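LP04448p (Drosophila melanogaster, PDB 2QK2) probably binds tubulin through its TOG domains, of which this is the second, and acts at growing microtubule plus ends as an XMAP215-family protein. Local coordinates at residues 10-15 with 44-49. Residues are numbered along the deposited sequence; the frame is centred on the assembly and turned at random.
Sequences VDILSK and TDHPKL
Val-10 lies against the His-46 imidazole, its CG1, anti to the backbone N (chi1 175°), over one ring face in a CH-pi contact 3.8 Å from the centroid. The other branch, CG2, comes within 3.5 Å of His-46 ND1. Asp-45 CB backs the opposite face. Lys-15, extended beyond CG, meets the ring tip to tip, NZ 3.4 Å from His-46 NE2. Ile-12 turns CG2 and CD1 onto Leu-49 CD2, both at 3.7 Å, and CG2 also grazes His-46 CD2. An alanine at His-46, lacking the ring that Val-10 and the Lys-15 tip meet, would probably loosen the packing of residues 10-15 here. One nearly straight bond, Val-10 N to Lys-48 O (2.9 Å, 164°), joins the backbones; another between Val-10 and Glu-50 completes a single beta bridge with Leu-49. Further out, Asp-11 OD1 accepts from Ser-14 N at 2.9 Å in an Asx motif, while an inverse gamma turn centred on Asp-11 turns the chain. Leu-43 of helix 29-45 packs on both Ile-12 and Leu-49, and Leu-84 of helix 71-88 on Leu-49. The contact thus ties the loop between helices 2-5 and 20-24 to the turn following helix 29-45 in the HEAT-repeat, all-helical TOG fold.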
loop_
_atom_site.group_PDB
_atom_site.type_symbol
_atom_site.label_atom_id
_atom_site.label_comp_id
_atom_site.label_asym_id
_atom_site.label_seq_id
_atom_site.Cartn_x
_atom_site.Cartn_y
_atom_site.Cartn_z
ATOM N N VAL A 10 7.207 -22.253 5.275
ATOM C CA VAL A 10 8.207 -22.761 4.351
ATOM C C VAL A 10 9.418 -21.837 4.247
ATOM O O VAL A 10 9.286 -20.614 4.257
ATOM C CB VAL A 10 7.609 -22.962 2.944
ATOM C CG1 VAL A 10 8.697 -23.368 1.965
ATOM C CG2 VAL A 10 6.528 -24.034 2.994
ATOM N N ASP A 11 10.597 -22.444 4.155
ATOM C CA ASP A 11 11.850 -21.711 4.034
ATOM C C ASP A 11 12.118 -21.464 2.554
ATOM O O ASP A 11 12.851 -22.228 1.921
ATOM C CB ASP A 11 12.993 -22.541 4.623
ATOM C CG ASP A 11 14.336 -21.838 4.539
ATOM O OD1 ASP A 11 14.482 -20.904 3.725
ATOM O OD2 ASP A 11 15.257 -22.231 5.282
ATOM N N ILE A 12 11.531 -20.411 1.993
ATOM C CA ILE A 12 11.742 -20.123 0.580
ATOM C C ILE A 12 13.105 -19.485 0.315
ATOM O O ILE A 12 13.609 -19.529 -0.806
ATOM C CB ILE A 12 10.649 -19.187 0.006
ATOM C CG1 ILE A 12 10.672 -17.844 0.734
ATOM C CG2 ILE A 12 9.285 -19.857 0.105
ATOM C CD1 ILE A 12 9.875 -16.770 0.024
ATOM N N LEU A 13 13.702 -18.888 1.339
ATOM C CA LEU A 13 15.003 -18.265 1.154
ATOM C C LEU A 13 16.038 -19.294 0.706
ATOM O O LEU A 13 16.893 -19.001 -0.128
ATOM C CB LEU A 13 15.459 -17.584 2.448
ATOM C CG LEU A 13 14.715 -16.288 2.784
ATOM C CD1 LEU A 13 15.125 -15.806 4.171
ATOM C CD2 LEU A 13 15.010 -15.236 1.718
ATOM N N SER A 14 15.949 -20.505 1.247
ATOM C CA SER A 14 16.899 -21.552 0.885
ATOM C C SER A 14 16.531 -22.231 -0.427
ATOM O O SER A 14 17.304 -23.028 -0.951
ATOM C CB SER A 14 16.987 -22.598 1.998
ATOM O OG SER A 14 15.731 -23.211 2.222
ATOM N N LYS A 15 15.359 -21.902 -0.965
ATOM C CA LYS A 15 14.903 -22.508 -2.211
ATOM C C LYS A 15 15.148 -21.663 -3.445
ATOM O O LYS A 15 14.983 -22.134 -4.567
ATOM C CB LYS A 15 13.415 -22.835 -2.125
ATOM C CG LYS A 15 13.075 -23.874 -1.080
ATOM C CD LYS A 15 11.607 -24.234 -1.151
ATOM C CE LYS A 15 11.263 -25.315 -0.150
ATOM N NZ LYS A 15 9.836 -25.714 -0.285
ATOM N N THR A 44 3.790 -18.114 -4.522
ATOM C CA THR A 44 2.428 -18.588 -4.729
ATOM C C THR A 44 2.289 -20.030 -4.238
ATOM O O THR A 44 1.231 -20.417 -3.760
ATOM C CB THR A 44 1.999 -18.506 -6.213
ATOM O OG1 THR A 44 2.830 -19.361 -7.004
ATOM C CG2 THR A 44 2.122 -17.084 -6.724
ATOM N N ASP A 45 3.354 -20.822 -4.337
ATOM C CA ASP A 45 3.293 -22.206 -3.872
ATOM C C ASP A 45 3.346 -22.350 -2.348
ATOM O O ASP A 45 2.883 -23.354 -1.799
ATOM C CB ASP A 45 4.428 -23.045 -4.475
ATOM C CG ASP A 45 4.268 -23.259 -5.969
ATOM O OD1 ASP A 45 3.117 -23.370 -6.440
ATOM O OD2 ASP A 45 5.299 -23.329 -6.671
ATOM N N HIS A 46 3.908 -21.355 -1.664
ATOM C CA HIS A 46 4.032 -21.411 -0.211
ATOM C C HIS A 46 3.508 -20.144 0.456
ATOM O O HIS A 46 4.280 -19.249 0.804
ATOM C CB HIS A 46 5.496 -21.627 0.159
ATOM C CG HIS A 46 6.136 -22.755 -0.585
ATOM N ND1 HIS A 46 5.748 -24.067 -0.423
ATOM C CD2 HIS A 46 7.117 -22.765 -1.519
ATOM C CE1 HIS A 46 6.461 -24.837 -1.225
ATOM N NE2 HIS A 46 7.299 -24.072 -1.901
ATOM N N PRO A 47 2.185 -20.063 0.662
ATOM C CA PRO A 47 1.526 -18.909 1.285
ATOM C C PRO A 47 1.977 -18.589 2.709
ATOM O O PRO A 47 1.794 -17.466 3.184
ATOM C CB PRO A 47 0.045 -19.278 1.207
ATOM C CG PRO A 47 0.070 -20.765 1.322
ATOM C CD PRO A 47 1.213 -21.140 0.405
ATOM N N LYS A 48 2.561 -19.568 3.393
ATOM C CA LYS A 48 3.036 -19.359 4.759
ATOM C C LYS A 48 4.562 -19.374 4.746
ATOM O O LYS A 48 5.184 -20.378 4.399
ATOM C CB LYS A 48 2.503 -20.460 5.681
ATOM C CG LYS A 48 2.812 -20.254 7.153
ATOM C CD LYS A 48 2.078 -19.050 7.712
ATOM C CE LYS A 48 2.336 -18.898 9.204
ATOM N NZ LYS A 48 1.591 -17.748 9.800
ATOM N N LEU A 49 5.163 -18.255 5.129
ATOM C CA LEU A 49 6.614 -18.138 5.112
ATOM C C LEU A 49 7.280 -18.220 6.476
ATOM O O LEU A 49 6.810 -17.650 7.459
ATOM C CB LEU A 49 7.014 -16.832 4.419
ATOM C CG LEU A 49 6.458 -16.684 2.996
ATOM C CD1 LEU A 49 6.799 -15.315 2.427
ATOM C CD2 LEU A 49 7.025 -17.793 2.117
#